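Local coordinates for haloacid dehalogenase-like hydrolase (Klebsiella pneumoniae subsp. pneumoniae, PDB 3PGV), which probably acts as a magnesium-dependent phosphatase of the Cof family within the haloacid dehalogenase superfamily, at residues A[87-90]-A[96-99]; A[57-62]-A[73-78]; A[107-112]-A[184-189]. All blocks are in the same frame, centred on the assembly; numbering follows the deposited sequence.

Overall arrangement
Contacts 1 and 2 belong to the core domain and reach the same eight-stranded sheet, with centres about 14 Å apart; contact 1 builds the hairpin at its edge, while contact 2 packs a helix end onto an inner strand. Contact 3 joins two helices beside the second sheet, that of the cap, its centre about 22 Å from that of contact 1 and 31 Å from that of contact 2. Strand 96-99 leads on to helix 104-110 of contact 3. Contact 2 comes closest to the metal site: the side chain of Phe59 is about 11 Å from the calcium ion held by Asp27, Asp29 and Asp233, and about 8 Å from the side chain of Asp27.

Contact 1 of 3, residues A[87-90]-A[96-99]; sequences ARVH and QIFA
Val89 rests on the ring of Phe98, its CB 4.0 Å from the ring centroid and 17° off the normal, a CH-pi contact. Its CG2 packs closely, 3.3 Å from CZ of Phe98. Phe98 has CG between its backbone N and carbonyl carbon (chi1 66°), a setting that folds the ring across toward the neighbouring strand. Next to it, CG1 of Val89 brushes CB of Ile97. Helix 210-220 closes this apolar side, Val217 meeting Val89, and Ala216 and Met220 meeting Phe98. Strands 88-90 and 96-99 form an antiparallel beta hairpin at the edge of the core sheet of this haloacid dehalogenase-like fold, 96-99 being one of its two edge strands. Ile97 N gives a 2.7 Å hydrogen bond to Val89 O, whereas Val89 N reaches Phe98 O only weakly, at 3.4 Å. A classic beta bulge sits at the start, where Ala87 and Arg88 both face Thr83 of strand 80-83. The other face carries Arg88, His90, Gln96 and Ala99, the first two buried. CA of Gln96 stands over one face of the His90 imidazole, 4.0 Å from its centroid, and Tyr65 stacks with the same ring. From there the Gln96 chain runs out extended, CG anti to the backbone N (chi1 -175°), and brings OE1 to 3.3 Å from NE of Arg88, with amide and guanidinium planes steeply inclined to each other. Bent at chi2, Arg88 lays its guanidinium over the methyl of Ala99, NH1 lying 3.4 Å from that CB. The stronger grip on NH1 comes from OD1 of Asn101; its bond to Ala87 O is weak. In contrast to buried strand 88-90, outer strand 96-99 is the solvent side, where Gln96 and Ile97 are exposed.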
ATOM      1  N   ALA A  87      -4.228   6.670   0.409  1.00 28.89           N
ATOM      2  CA  ALA A  87      -4.337   8.104   0.704  1.00 28.09           C
ATOM      3  C   ALA A  87      -4.213   8.931  -0.576  1.00 34.26           C
ATOM      4  O   ALA A  87      -4.695  10.058  -0.627  1.00 35.92           O
ATOM      5  CB  ALA A  87      -3.277   8.516   1.709  1.00 27.83           C
ATOM      6  N   ARG A  88      -3.607   8.344  -1.635  1.00 29.29           N
ATOM      7  CA  ARG A  88      -3.433   9.019  -2.914  1.00 29.54           C
ATOM      8  C   ARG A  88      -3.853   8.108  -4.068  1.00 33.85           C
ATOM      9  O   ARG A  88      -3.621   6.897  -4.023  1.00 33.69           O
ATOM     10  CB  ARG A  88      -1.944   9.429  -3.118  1.00 31.93           C
ATOM     11  CG  ARG A  88      -1.385  10.436  -2.101  1.00 39.33           C
ATOM     12  CD  ARG A  88      -1.909  11.827  -2.335  1.00 46.26           C
ATOM     13  NE  ARG A  88      -1.180  12.835  -1.558  1.00 49.61           N
ATOM     14  CZ  ARG A  88      -1.475  13.163  -0.301  1.00 61.72           C
ATOM     15  NH1 ARG A  88      -2.443  12.525   0.349  1.00 44.39           N
ATOM     16  NH2 ARG A  88      -0.785  14.107   0.324  1.00 46.10           N
ATOM     17  N   VAL A  89      -4.392   8.698  -5.128  1.00 28.98           N
ATOM     18  CA  VAL A  89      -4.629   8.010  -6.393  1.00 28.95           C
ATOM     19  C   VAL A  89      -4.149   8.905  -7.536  1.00 34.00           C
ATOM     20  O   VAL A  89      -4.404  10.113  -7.526  1.00 33.79           O
ATOM     21  CB  VAL A  89      -6.109   7.551  -6.585  1.00 33.06           C
ATOM     22  CG1 VAL A  89      -6.419   7.286  -8.055  1.00 33.76           C
ATOM     23  CG2 VAL A  89      -6.413   6.322  -5.748  1.00 32.46           C
ATOM     24  N   HIS A  90      -3.383   8.332  -8.469  1.00 31.29           N
ATOM     25  CA  HIS A  90      -2.937   9.035  -9.661  1.00 32.08           C
ATOM     26  C   HIS A  90      -3.419   8.295 -10.871  1.00 39.44           C
ATOM     27  O   HIS A  90      -3.499   7.071 -10.845  1.00 40.82           O
ATOM     28  CB  HIS A  90      -1.410   9.127  -9.696  1.00 32.16           C
ATOM     29  CG  HIS A  90      -0.828  10.106  -8.728  1.00 34.37           C
ATOM     30  ND1 HIS A  90      -0.768   9.831  -7.375  1.00 34.65           N
ATOM     31  CD2 HIS A  90      -0.165  11.266  -8.968  1.00 36.72           C
ATOM     32  CE1 HIS A  90      -0.124  10.851  -6.825  1.00 34.14           C
ATOM     33  NE2 HIS A  90       0.259  11.740  -7.742  1.00 35.71           N
ATOM     34  N   GLN A  96      -2.775  13.676  -9.908  1.00 33.91           N
ATOM     35  CA  GLN A  96      -3.306  13.251  -8.629  1.00 31.46           C
ATOM     36  C   GLN A  96      -4.819  13.431  -8.629  1.00 36.95           C
ATOM     37  O   GLN A  96      -5.300  14.563  -8.697  1.00 35.46           O
ATOM     38  CB  GLN A  96      -2.672  14.063  -7.492  1.00 31.70           C
ATOM     39  CG  GLN A  96      -3.095  13.585  -6.105  1.00 37.40           C
ATOM     40  CD  GLN A  96      -2.529  14.468  -5.030  1.00 55.07           C
ATOM     41  OE1 GLN A  96      -1.407  14.282  -4.569  1.00 57.71           O
ATOM     42  NE2 GLN A  96      -3.280  15.457  -4.628  1.00 47.10           N
ATOM     43  N   ILE A  97      -5.576  12.314  -8.616  1.00 34.11           N
ATOM     44  CA  ILE A  97      -7.041  12.375  -8.607  1.00 33.24           C
ATOM     45  C   ILE A  97      -7.552  12.827  -7.242  1.00 36.45           C
ATOM     46  O   ILE A  97      -8.398  13.718  -7.170  1.00 36.90           O
ATOM     47  CB  ILE A  97      -7.673  11.039  -9.061  1.00 36.07           C
ATOM     48  CG1 ILE A  97      -7.187  10.642 -10.498  1.00 36.76           C
ATOM     49  CG2 ILE A  97      -9.222  11.098  -8.970  1.00 36.46           C
ATOM     50  CD1 ILE A  97      -7.358  11.747 -11.597  1.00 35.92           C
ATOM     51  N   PHE A  98      -7.014  12.238  -6.154  1.00 31.42           N
ATOM     52  CA  PHE A  98      -7.390  12.649  -4.809  1.00 30.19           C
ATOM     53  C   PHE A  98      -6.260  12.504  -3.803  1.00 35.00           C
ATOM     54  O   PHE A  98      -5.312  11.772  -4.032  1.00 34.43           O
ATOM     55  CB  PHE A  98      -8.677  11.928  -4.321  1.00 30.74           C
ATOM     56  CG  PHE A  98      -8.568  10.428  -4.114  1.00 31.16           C
ATOM     57  CD1 PHE A  98      -7.820   9.906  -3.056  1.00 33.62           C
ATOM     58  CD2 PHE A  98      -9.362   9.552  -4.844  1.00 33.52           C
ATOM     59  CE1 PHE A  98      -7.794   8.528  -2.802  1.00 34.52           C
ATOM     60  CE2 PHE A  98      -9.347   8.180  -4.581  1.00 36.69           C
ATOM     61  CZ  PHE A  98      -8.550   7.674  -3.567  1.00 34.43           C
ATOM     62  N   ALA A  99      -6.366  13.231  -2.695  1.00 32.89           N
ATOM     63  CA  ALA A  99      -5.438  13.172  -1.587  1.00 31.62           C
ATOM     64  C   ALA A  99      -6.255  13.151  -0.307  1.00 36.22           C
ATOM     65  O   ALA A  99      -6.920  14.145   0.021  1.00 35.05           O
ATOM     66  CB  ALA A  99      -4.520  14.387  -1.606  1.00 32.10           C
TER

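Contact 2 of 3, residues A[57-62]-A[73-78]. With EDO (1,2-ethanediol), chain K.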
ATOM      1  N   PHE A  57      -6.094  -2.583 -14.999  1.00 45.53           N
ATOM      2  CA  PHE A  57      -5.198  -2.879 -13.892  1.00 43.13           C
ATOM      3  C   PHE A  57      -5.106  -1.740 -12.940  1.00 44.98           C
ATOM      4  O   PHE A  57      -5.058  -0.579 -13.354  1.00 44.87           O
ATOM      5  CB  PHE A  57      -3.807  -3.266 -14.399  1.00 45.15           C
ATOM      6  CG  PHE A  57      -3.729  -4.665 -14.953  1.00 48.30           C
ATOM      7  CD1 PHE A  57      -4.006  -4.917 -16.295  1.00 53.29           C
ATOM      8  CD2 PHE A  57      -3.398  -5.738 -14.134  1.00 50.38           C
ATOM      9  CE1 PHE A  57      -3.946  -6.212 -16.806  1.00 55.50           C
ATOM     10  CE2 PHE A  57      -3.339  -7.034 -14.646  1.00 54.91           C
ATOM     11  CZ  PHE A  57      -3.607  -7.263 -15.981  1.00 54.85           C
ATOM     12  N   VAL A  58      -5.114  -2.054 -11.647  1.00 39.50           N
ATOM     13  CA  VAL A  58      -4.969  -1.063 -10.585  1.00 36.81           C
ATOM     14  C   VAL A  58      -3.885  -1.555  -9.632  1.00 38.85           C
ATOM     15  O   VAL A  58      -3.974  -2.671  -9.127  1.00 38.96           O
ATOM     16  CB  VAL A  58      -6.315  -0.800  -9.846  1.00 38.21           C
ATOM     17  CG1 VAL A  58      -6.141   0.241  -8.752  1.00 36.22           C
ATOM     18  CG2 VAL A  58      -7.405  -0.375 -10.828  1.00 39.09           C
ATOM     19  N   PHE A  59      -2.836  -0.772  -9.454  1.00 34.70           N
ATOM     20  CA  PHE A  59      -1.743  -1.164  -8.570  1.00 33.69           C
ATOM     21  C   PHE A  59      -1.802  -0.391  -7.263  1.00 38.72           C
ATOM     22  O   PHE A  59      -2.065   0.818  -7.270  1.00 38.18           O
ATOM     23  CB  PHE A  59      -0.390  -1.027  -9.277  1.00 35.26           C
ATOM     24  CG  PHE A  59      -0.337  -1.839 -10.552  1.00 37.89           C
ATOM     25  CD1 PHE A  59      -0.301  -3.232 -10.509  1.00 40.95           C
ATOM     26  CD2 PHE A  59      -0.448  -1.222 -11.793  1.00 40.86           C
ATOM     27  CE1 PHE A  59      -0.365  -3.985 -11.685  1.00 43.18           C
ATOM     28  CE2 PHE A  59      -0.476  -1.979 -12.973  1.00 44.62           C
ATOM     29  CZ  PHE A  59      -0.430  -3.349 -12.913  1.00 43.19           C
ATOM     30  N   ALA A  60      -1.746  -1.118  -6.132  1.00 35.53           N
ATOM     31  CA  ALA A  60      -1.950  -0.527  -4.809  1.00 34.32           C
ATOM     32  C   ALA A  60      -0.778  -0.787  -3.899  1.00 38.13           C
ATOM     33  O   ALA A  60      -0.472  -1.936  -3.592  1.00 39.38           O
ATOM     34  CB  ALA A  60      -3.229  -1.066  -4.190  1.00 34.33           C
ATOM     35  N   THR A  61      -0.136   0.272  -3.434  1.00 32.37           N
ATOM     36  CA  THR A  61       1.044   0.124  -2.599  1.00 30.79           C
ATOM     37  C   THR A  61       1.020   1.056  -1.399  1.00 32.69           C
ATOM     38  O   THR A  61       0.303   2.068  -1.402  1.00 31.45           O
ATOM     39  CB  THR A  61       2.316   0.318  -3.450  1.00 34.21           C
ATOM     40  OG1 THR A  61       3.478   0.164  -2.616  1.00 29.19           O
ATOM     41  CG2 THR A  61       2.344   1.674  -4.162  1.00 28.74           C
ATOM     42  N   GLY A  62       1.834   0.728  -0.398  1.00 27.03           N
ATOM     43  CA  GLY A  62       2.085   1.592   0.735  1.00 26.49           C
ATOM     44  C   GLY A  62       3.146   2.627   0.413  1.00 32.52           C
ATOM     45  O   GLY A  62       3.236   3.664   1.076  1.00 33.69           O
ATOM     46  N   ASP A  73       7.185   3.263 -14.825  1.00 50.76           N
ATOM     47  CA  ASP A  73       7.890   3.417 -16.110  1.00 53.37           C
ATOM     48  C   ASP A  73       8.150   2.050 -16.791  1.00 58.64           C
ATOM     49  O   ASP A  73       8.435   2.004 -17.987  1.00 61.35           O
ATOM     50  CB  ASP A  73       9.234   4.174 -15.912  1.00 56.43           C
ATOM     51  CG  ASP A  73       9.096   5.644 -15.515  1.00 71.22           C
ATOM     52  OD1 ASP A  73       7.997   6.226 -15.735  1.00 73.24           O
ATOM     53  OD2 ASP A  73      10.101   6.228 -15.039  1.00 74.95           O
ATOM     54  N   ASN A  74       8.054   0.945 -16.025  1.00 52.82           N
ATOM     55  CA  ASN A  74       8.317  -0.392 -16.554  1.00 51.89           C
ATOM     56  C   ASN A  74       7.065  -1.282 -16.687  1.00 51.59           C
ATOM     57  O   ASN A  74       7.172  -2.391 -17.207  1.00 51.65           O
ATOM     58  CB  ASN A  74       9.400  -1.092 -15.731  1.00 52.55           C
ATOM     59  CG  ASN A  74      10.777  -0.533 -15.962  1.00 72.49           C
ATOM     60  OD1 ASN A  74      11.260  -0.440 -17.099  1.00 75.11           O
ATOM     61  ND2 ASN A  74      11.458  -0.195 -14.893  1.00 58.19           N
ATOM     62  N   LEU A  75       5.879  -0.797 -16.241  1.00 45.03           N
ATOM     63  CA  LEU A  75       4.640  -1.583 -16.356  1.00 43.66           C
ATOM     64  C   LEU A  75       4.315  -1.915 -17.819  1.00 50.56           C
ATOM     65  O   LEU A  75       3.954  -3.058 -18.135  1.00 49.88           O
ATOM     66  CB  LEU A  75       3.459  -0.855 -15.711  1.00 41.74           C
ATOM     67  CG  LEU A  75       3.501  -0.699 -14.191  1.00 43.12           C
ATOM     68  CD1 LEU A  75       2.425   0.246 -13.725  1.00 42.05           C
ATOM     69  CD2 LEU A  75       3.376  -2.057 -13.480  1.00 42.03           C
ATOM     70  N   GLY A  76       4.465  -0.919 -18.698  1.00 49.22           N
ATOM     71  CA  GLY A  76       4.187  -1.077 -20.120  1.00 51.06           C
ATOM     72  C   GLY A  76       2.735  -0.841 -20.472  1.00 56.82           C
ATOM     73  O   GLY A  76       2.364  -0.885 -21.652  1.00 60.49           O
ATOM     74  N   ILE A  77       1.895  -0.577 -19.453  1.00 50.49           N
ATOM     75  CA  ILE A  77       0.458  -0.325 -19.637  1.00 49.53           C
ATOM     76  C   ILE A  77       0.021   0.924 -18.879  1.00 54.34           C
ATOM     77  O   ILE A  77       0.681   1.335 -17.928  1.00 52.44           O
ATOM     78  CB  ILE A  77      -0.395  -1.563 -19.215  1.00 51.25           C
ATOM     79  CG1 ILE A  77      -0.193  -1.893 -17.702  1.00 48.35           C
ATOM     80  CG2 ILE A  77      -0.083  -2.791 -20.118  1.00 52.75           C
ATOM     81  CD1 ILE A  77      -1.241  -2.758 -17.115  1.00 44.11           C
ATOM     82  N   ARG A  78      -1.113   1.509 -19.281  1.00 53.71           N
ATOM     83  CA  ARG A  78      -1.682   2.670 -18.598  1.00 52.63           C
ATOM     84  C   ARG A  78      -2.571   2.144 -17.485  1.00 55.47           C
ATOM     85  O   ARG A  78      -3.430   1.287 -17.739  1.00 56.85           O
ATOM     86  CB  ARG A  78      -2.511   3.551 -19.589  1.00 53.29           C
ATOM     87  CG  ARG A  78      -1.844   3.806 -20.964  1.00 64.10           C
ATOM     88  CD  ARG A  78      -1.152   5.154 -21.076  1.00 65.71           C
ATOM     89  NE  ARG A  78      -2.084   6.258 -20.896  1.00 59.49           N
ATOM     90  CZ  ARG A  78      -1.707   7.517 -20.771  1.00 69.74           C
ATOM     91  NH1 ARG A  78      -0.424   7.843 -20.847  1.00 52.85           N
ATOM     92  NH2 ARG A  78      -2.607   8.466 -20.551  1.00 58.35           N
TER
HETATM   93  C1  EDO K 287      -5.694   4.712 -16.384  1.00 58.41           C
HETATM   94  O1  EDO K 287      -5.931   6.002 -15.815  1.00 58.14           O
HETATM   95  C2  EDO K 287      -6.399   4.606 -17.732  1.00 59.42           C
HETATM   96  O2  EDO K 287      -5.938   3.433 -18.424  1.00 69.15           O
HETATM   97  O   HOH W   1      -4.823  -0.892 -17.133  1.00 31.46           O
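The backbones stay well apart, CA of Phe59 lying 10.1 Å from CA of Leu75, and Gly76, with positive phi (86°), takes the chain out of the helix between Leu75 and Ile77, both of which point toward the strand. Leu75 sets both methyls on one side of the Phe59 ring: CD2 over the face, 4.2 Å from the ring centroid and 22° off the normal, a CH-pi contact, and CD1 out past the rim, 3.7 Å from CE2 of Phe59. Ile77 works through a single methyl. With CG1 between the backbone N and the carbonyl carbon (chi1 62°) and chi2 extended, its CD1 is carried to the edge of the Phe59 ring and to 3.6 Å from CD1 of Phe57. At the start of the strand a water ties the main chains, accepting from Phe57 N at 3.0 Å and donating to Arg78 O at 2.7 Å. The contact lies in the beta-alpha-beta unit of strand 56-60, helix 69-75 and strand 80-83, part of the Rossmann-like core; Leu47 of helix 41-51 touches Phe57 and Ile77, Leu28 and Leu32 of helix 28-32 cover Phe59, and Met81 of strand 80-83 meets Phe59 and Leu75.

Contact 3 of 3, residues A[107-112]-A[184-189]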
ATOM      1  N   ALA A 107      -2.552  14.003  13.092  1.00 29.24           N
ATOM      2  CA  ALA A 107      -1.208  14.099  12.527  1.00 28.29           C
ATOM      3  C   ALA A 107      -0.236  14.778  13.537  1.00 33.04           C
ATOM      4  O   ALA A 107       0.827  14.235  13.818  1.00 32.81           O
ATOM      5  CB  ALA A 107      -1.241  14.873  11.221  1.00 28.17           C
ATOM      6  N   ALA A 108      -0.666  15.884  14.157  1.00 30.78           N
ATOM      7  CA  ALA A 108       0.152  16.601  15.144  1.00 31.47           C
ATOM      8  C   ALA A 108       0.562  15.703  16.302  1.00 35.30           C
ATOM      9  O   ALA A 108       1.731  15.725  16.709  1.00 33.82           O
ATOM     10  CB  ALA A 108      -0.595  17.821  15.660  1.00 32.73           C
ATOM     11  N   ASP A 109      -0.389  14.863  16.807  1.00 32.76           N
ATOM     12  CA  ASP A 109      -0.115  13.925  17.899  1.00 33.44           C
ATOM     13  C   ASP A 109       0.777  12.781  17.448  1.00 36.24           C
ATOM     14  O   ASP A 109       1.691  12.406  18.171  1.00 37.77           O
ATOM     15  CB  ASP A 109      -1.425  13.384  18.506  1.00 36.46           C
ATOM     16  CG  ASP A 109      -2.233  14.434  19.271  1.00 51.14           C
ATOM     17  OD1 ASP A 109      -1.628  15.432  19.733  1.00 54.05           O
ATOM     18  OD2 ASP A 109      -3.456  14.234  19.442  1.00 56.24           O
ATOM     19  N   LEU A 110       0.524  12.232  16.244  1.00 30.67           N
ATOM     20  CA  LEU A 110       1.327  11.136  15.677  1.00 29.29           C
ATOM     21  C   LEU A 110       2.777  11.527  15.501  1.00 33.43           C
ATOM     22  O   LEU A 110       3.666  10.679  15.635  1.00 32.90           O
ATOM     23  CB  LEU A 110       0.747  10.677  14.328  1.00 27.87           C
ATOM     24  CG  LEU A 110      -0.561   9.875  14.397  1.00 30.67           C
ATOM     25  CD1 LEU A 110      -1.141   9.669  13.008  1.00 29.87           C
ATOM     26  CD2 LEU A 110      -0.347   8.529  15.087  1.00 30.16           C
ATOM     27  N   PHE A 111       3.037  12.832  15.221  1.00 30.45           N
ATOM     28  CA  PHE A 111       4.405  13.350  15.035  1.00 29.37           C
ATOM     29  C   PHE A 111       5.266  13.167  16.287  1.00 34.79           C
ATOM     30  O   PHE A 111       6.490  13.095  16.182  1.00 36.93           O
ATOM     31  CB  PHE A 111       4.371  14.837  14.676  1.00 30.77           C
ATOM     32  CG  PHE A 111       3.806  15.196  13.324  1.00 29.78           C
ATOM     33  CD1 PHE A 111       3.540  14.212  12.376  1.00 28.70           C
ATOM     34  CD2 PHE A 111       3.624  16.525  12.960  1.00 32.15           C
ATOM     35  CE1 PHE A 111       3.016  14.548  11.124  1.00 28.15           C
ATOM     36  CE2 PHE A 111       3.108  16.860  11.704  1.00 33.30           C
ATOM     37  CZ  PHE A 111       2.812  15.866  10.792  1.00 28.97           C
ATOM     38  N   GLU A 112       4.626  13.121  17.479  1.00 29.77           N
ATOM     39  CA  GLU A 112       5.318  13.180  18.758  1.00 29.45           C
ATOM     40  C   GLU A 112       4.954  12.052  19.716  1.00 34.85           C
ATOM     41  O   GLU A 112       5.528  11.977  20.798  1.00 36.11           O
ATOM     42  CB  GLU A 112       5.042  14.553  19.429  1.00 31.51           C
ATOM     43  CG  GLU A 112       5.576  15.743  18.628  1.00 39.00           C
ATOM     44  CD  GLU A 112       7.071  15.664  18.343  1.00 59.06           C
ATOM     45  OE1 GLU A 112       7.840  15.366  19.286  1.00 52.69           O
ATOM     46  OE2 GLU A 112       7.470  15.891  17.179  1.00 43.70           O
ATOM     47  N   ASN A 184      -5.395   2.569  18.128  1.00 28.46           N
ATOM     48  CA  ASN A 184      -6.771   2.155  17.789  1.00 28.10           C
ATOM     49  C   ASN A 184      -7.749   2.541  18.882  1.00 34.18           C
ATOM     50  O   ASN A 184      -8.822   3.079  18.589  1.00 34.48           O
ATOM     51  CB  ASN A 184      -6.850   0.633  17.487  1.00 21.64           C
ATOM     52  CG  ASN A 184      -6.324   0.268  16.104  1.00 34.91           C
ATOM     53  OD1 ASN A 184      -6.424   1.051  15.144  1.00 32.56           O
ATOM     54  ND2 ASN A 184      -5.843  -0.966  15.944  1.00 21.17           N
ATOM     55  N   ALA A 185      -7.363   2.348  20.145  1.00 31.54           N
ATOM     56  CA  ALA A 185      -8.232   2.722  21.271  1.00 32.41           C
ATOM     57  C   ALA A 185      -8.357   4.251  21.386  1.00 36.59           C
ATOM     58  O   ALA A 185      -9.418   4.753  21.744  1.00 36.90           O
ATOM     59  CB  ALA A 185      -7.690   2.133  22.574  1.00 33.24           C
ATOM     60  N   ARG A 186      -7.268   4.982  21.073  1.00 33.64           N
ATOM     61  CA  ARG A 186      -7.233   6.441  21.176  1.00 34.05           C
ATOM     62  C   ARG A 186      -8.121   7.149  20.133  1.00 38.56           C
ATOM     63  O   ARG A 186      -8.822   8.100  20.480  1.00 39.16           O
ATOM     64  CB  ARG A 186      -5.784   6.947  21.091  1.00 32.71           C
ATOM     65  CG  ARG A 186      -5.653   8.453  21.183  1.00 43.13           C
ATOM     66  CD  ARG A 186      -4.218   8.869  21.345  1.00 53.05           C
ATOM     67  NE  ARG A 186      -4.101  10.321  21.339  1.00 71.54           N
ATOM     68  CZ  ARG A 186      -3.035  10.981  21.765  1.00 84.93           C
ATOM     69  NH1 ARG A 186      -1.997  10.323  22.265  1.00 68.60           N
ATOM     70  NH2 ARG A 186      -3.006  12.304  21.720  1.00 73.60           N
ATOM     71  N   TRP A 187      -8.127   6.658  18.877  1.00 34.89           N
ATOM     72  CA  TRP A 187      -8.804   7.361  17.786  1.00 34.88           C
ATOM     73  C   TRP A 187      -9.973   6.645  17.111  1.00 39.67           C
ATOM     74  O   TRP A 187     -10.781   7.307  16.435  1.00 40.56           O
ATOM     75  CB  TRP A 187      -7.792   7.853  16.756  1.00 32.68           C
ATOM     76  CG  TRP A 187      -6.911   8.944  17.281  1.00 34.59           C
ATOM     77  CD1 TRP A 187      -7.296  10.199  17.665  1.00 38.39           C
ATOM     78  CD2 TRP A 187      -5.485   8.906  17.406  1.00 34.18           C
ATOM     79  NE1 TRP A 187      -6.198  10.936  18.044  1.00 38.55           N
ATOM     80  CE2 TRP A 187      -5.069  10.181  17.860  1.00 38.76           C
ATOM     81  CE3 TRP A 187      -4.507   7.925  17.149  1.00 34.95           C
ATOM     82  CZ2 TRP A 187      -3.726  10.490  18.097  1.00 38.25           C
ATOM     83  CZ3 TRP A 187      -3.173   8.232  17.382  1.00 36.72           C
ATOM     84  CH2 TRP A 187      -2.795   9.493  17.876  1.00 38.02           C
ATOM     85  N   GLY A 188     -10.041   5.320  17.242  1.00 33.60           N
ATOM     86  CA  GLY A 188     -11.124   4.534  16.648  1.00 33.31           C
ATOM     87  C   GLY A 188     -11.264   4.709  15.147  1.00 38.61           C
ATOM     88  O   GLY A 188     -10.277   4.601  14.406  1.00 38.62           O
ATOM     89  N   ASP A 189     -12.500   5.029  14.696  1.00 36.27           N
ATOM     90  CA  ASP A 189     -12.863   5.265  13.280  1.00 36.33           C
ATOM     91  C   ASP A 189     -12.004   6.335  12.592  1.00 38.00           C
ATOM     92  O   ASP A 189     -11.974   6.383  11.363  1.00 36.91           O
ATOM     93  CB  ASP A 189     -14.347   5.693  13.180  1.00 39.97           C
ATOM     94  CG  ASP A 189     -15.333   4.574  13.387  1.00 61.48           C
ATOM     95  OD1 ASP A 189     -14.888   3.415  13.581  1.00 64.22           O
ATOM     96  OD2 ASP A 189     -16.557   4.842  13.324  1.00 70.54           O
TER
HETATM   97  O   HOH W   2      -6.367  13.672  18.668  1.00 46.85           O
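Asp109 and Leu110 meet the benzo end of the Trp187 indole. CB of Asp109 approaches the ring edge near its plane, 3.7 Å from CZ2 of Trp187, and the carboxylate lies almost coplanar with the indole (19°). OD2 of Asp109 lies in the indole plane at the same edge, where one water accepts from Trp187 NE1 at 2.8 Å and donates to Asp109 OD2 at 3.1 Å. The same OD2 forms a salt bridge with Arg186 NH2, 3.0 Å away, the carboxylate and guanidinium planes being turned 47° apart. Arg186 spans the gap as a straight rod, CG anti to the backbone N (chi1 180°) and the chain extended as far as NE; on the way its CG passes over the centre of the Trp187 ring. Leu110 lies antiparallel alongside the indole, its CD2 3.7 Å from CZ3 of Trp187, and reaches Val166 and Phe168 of strand 163-169 as well. Helix 104-110 is thus joined near its end to the end of helix 173-187, beside the six-stranded sheet. Such a helix layer on a beta sheet is characteristic of the alpha/beta cap domain of Cof-type haloacid dehalogenase relatives.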